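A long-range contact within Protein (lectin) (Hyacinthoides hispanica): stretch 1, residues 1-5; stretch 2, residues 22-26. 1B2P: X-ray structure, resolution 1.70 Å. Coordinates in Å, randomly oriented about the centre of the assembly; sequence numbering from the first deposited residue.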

# COMPACT_ATOMS: atom_id res chain seq x y z
N ASN A 1 -2.24 -6.66 -3.91
CA ASN A 1 -1.40 -6.98 -5.09
C ASN A 1 -2.22 -7.03 -6.41
O ASN A 1 -3.44 -7.29 -6.35
CB ASN A 1 -0.88 -8.38 -4.85
CG ASN A 1 -0.09 -8.97 -6.01
OD1 ASN A 1 0.80 -8.33 -6.56
ND2 ASN A 1 -0.46 -10.14 -6.42
N ASN A 2 -1.62 -6.58 -7.49
CA ASN A 2 -2.31 -6.50 -8.81
C ASN A 2 -1.78 -7.48 -9.76
O ASN A 2 -2.21 -7.49 -10.92
CB ASN A 2 -2.14 -5.08 -9.32
CG ASN A 2 -0.70 -4.58 -9.56
OD1 ASN A 2 -0.57 -3.60 -10.34
ND2 ASN A 2 0.21 -5.30 -9.01
N ILE A 3 -0.81 -8.39 -9.47
CA ILE A 3 -0.11 -9.14 -10.51
C ILE A 3 0.20 -10.59 -10.12
O ILE A 3 0.42 -10.82 -8.90
CB ILE A 3 1.23 -8.41 -10.87
CG1 ILE A 3 2.07 -9.18 -11.88
CG2 ILE A 3 2.07 -8.30 -9.56
CD1 ILE A 3 3.05 -8.21 -12.63
N ILE A 4 0.03 -11.50 -11.02
CA ILE A 4 0.51 -12.89 -10.78
C ILE A 4 1.63 -13.05 -11.75
O ILE A 4 1.53 -12.73 -12.96
CB ILE A 4 -0.63 -13.91 -11.15
CG1 ILE A 4 -1.64 -13.74 -10.03
CG2 ILE A 4 0.14 -15.27 -11.05
CD1 ILE A 4 -2.95 -14.54 -10.40
N PHE A 5 2.80 -13.58 -11.29
CA PHE A 5 3.86 -13.97 -12.21
C PHE A 5 3.86 -15.42 -12.62
O PHE A 5 3.34 -16.25 -11.86
CB PHE A 5 5.19 -13.72 -11.48
CG PHE A 5 5.40 -12.30 -11.07
CD1 PHE A 5 6.09 -11.53 -12.08
CD2 PHE A 5 5.08 -11.71 -9.89
CE1 PHE A 5 6.30 -10.18 -11.72
CE2 PHE A 5 5.26 -10.37 -9.57
CZ PHE A 5 5.94 -9.59 -10.51
N SER A 22 -6.44 -13.47 -3.35
CA SER A 22 -7.05 -12.66 -4.48
C SER A 22 -6.03 -11.63 -4.93
O SER A 22 -5.06 -11.32 -4.18
CB SER A 22 -8.29 -11.97 -4.04
OG SER A 22 -8.01 -11.07 -2.94
N LEU A 23 -6.25 -11.11 -6.10
CA LEU A 23 -5.67 -9.79 -6.47
C LEU A 23 -6.72 -8.78 -6.15
O LEU A 23 -7.93 -9.04 -6.26
CB LEU A 23 -5.44 -9.75 -7.97
CG LEU A 23 -4.54 -10.86 -8.55
CD1 LEU A 23 -4.21 -10.64 -10.01
CD2 LEU A 23 -3.20 -10.93 -7.77
N GLU A 24 -6.30 -7.56 -5.80
CA GLU A 24 -7.31 -6.54 -5.43
C GLU A 24 -6.74 -5.17 -5.76
O GLU A 24 -5.61 -4.89 -5.28
CB GLU A 24 -7.69 -6.59 -3.98
CG GLU A 24 -8.58 -5.49 -3.45
CD GLU A 24 -8.86 -5.67 -1.98
OE1 GLU A 24 -7.97 -5.28 -1.18
OE2 GLU A 24 -9.85 -6.30 -1.67
N ILE A 25 -7.56 -4.34 -6.42
CA ILE A 25 -7.15 -2.94 -6.47
C ILE A 25 -8.43 -2.08 -6.27
O ILE A 25 -9.54 -2.61 -6.34
CB ILE A 25 -6.65 -2.62 -7.85
CG1 ILE A 25 -7.64 -2.82 -8.99
CG2 ILE A 25 -5.34 -3.42 -8.15
CD1 ILE A 25 -7.16 -2.32 -10.34
N LEU A 26 -8.20 -0.76 -6.14
CA LEU A 26 -9.34 0.14 -5.98
C LEU A 26 -9.47 1.05 -7.20
O LEU A 26 -8.44 1.48 -7.74
CB LEU A 26 -9.01 1.01 -4.74
CG LEU A 26 -9.50 0.68 -3.37
CD1 LEU A 26 -9.23 -0.78 -3.07
CD2 LEU A 26 -8.90 1.69 -2.35
O HOH W 1 -4.11 -8.42 -3.23
O HOH W 2 -2.12 -11.87 -4.22
O HOH W 3 -3.04 -4.43 -4.65

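This is a small contact in which the chain's first residues lie against a strand, held by one direct backbone hydrogen bond, a set of bridging waters around the amino terminus, and a leucine whose methyl end packs against the first stretch. The two stretches bury 275 Å² between them, counting both sides, and their touching parts run 137° apart, broadly opposed but well short of antiparallel. The nearest CA atoms across the stretches are those of Asn-2 and Leu-23, 5.3 Å apart.

Direct backbone pairing is sparse. The amide of Glu-24 donates to the carbonyl of Asn-1, with Glu-24 N and Asn-1 O 2.9 Å apart and an angle of 159° at the hydrogen, a short and nearly straight bond. No second direct hydrogen bond joins the stretches. The carbonyl of Glu-24 instead turns to water 3, which donates to Glu-24 O at 2.7 Å and accepts from Asn-1 N at 2.5 Å. Water thus completes the pairing of Asn-1 with Glu-24, using the terminal nitrogen as a donor. Water 1 does similar work at the carbonyl of Ser-22, two residues earlier, accepting from Asn-1 N at 2.7 Å and donating to Ser-22 O at 3.2 Å. Water 2 links the same carbonyl to a side chain: it lies 3.0 Å from Ser-22 O, to which it donates, and 3.3 Å from Asn-1 ND2, from which it accepts. Ser-22 makes no direct contact with the first stretch, so these two waters span the gap.

The side chain of Asn-1, in the t rotamer, reaches forward along its own stretch. Its ND2 donates to Ile-3 O at 2.7 Å, while Ile-3 N returns a weak hydrogen bond to Asn-1 OD1 at 3.3 Å. One carboxamide therefore engages both backbone polar groups of a residue two positions on, one of them weakly, and ties the start of the chain to the beginning of its strand.

Leu-23 is the main apolar element, with 95 Å² covered by the first stretch. Its CA-to-CB bond points sideways, but the m,t rotamer carries the methyl groups nearer. Leu-23 CD2 meets the Asn-1 amide, 3.2 Å from Asn-1 ND2, a tight contact without hydrogen bonding, and lies 3.9 Å from Ile-4 CG1, where two buried aliphatic side chains pack by dispersion and exclusion of water. Leu-23 CD1 lies 3.8 Å from Asn-2 O. A single branched side chain thus packs against polar and apolar neighbours alike. A second, lighter contact follows along the strand, where Asn-2 CB sits 3.8 Å from Ile-25 CG2, although the CA-to-CB bond of Asn-2 points away overall.

For a designer, the rule is economical: one good backbone bond joins the stretches directly, waters link polar groups of Asn-1 to carbonyls of the strand that they do not reach directly, an asparagine bonds to the backbone two residues on, and a buried leucine packs alongside.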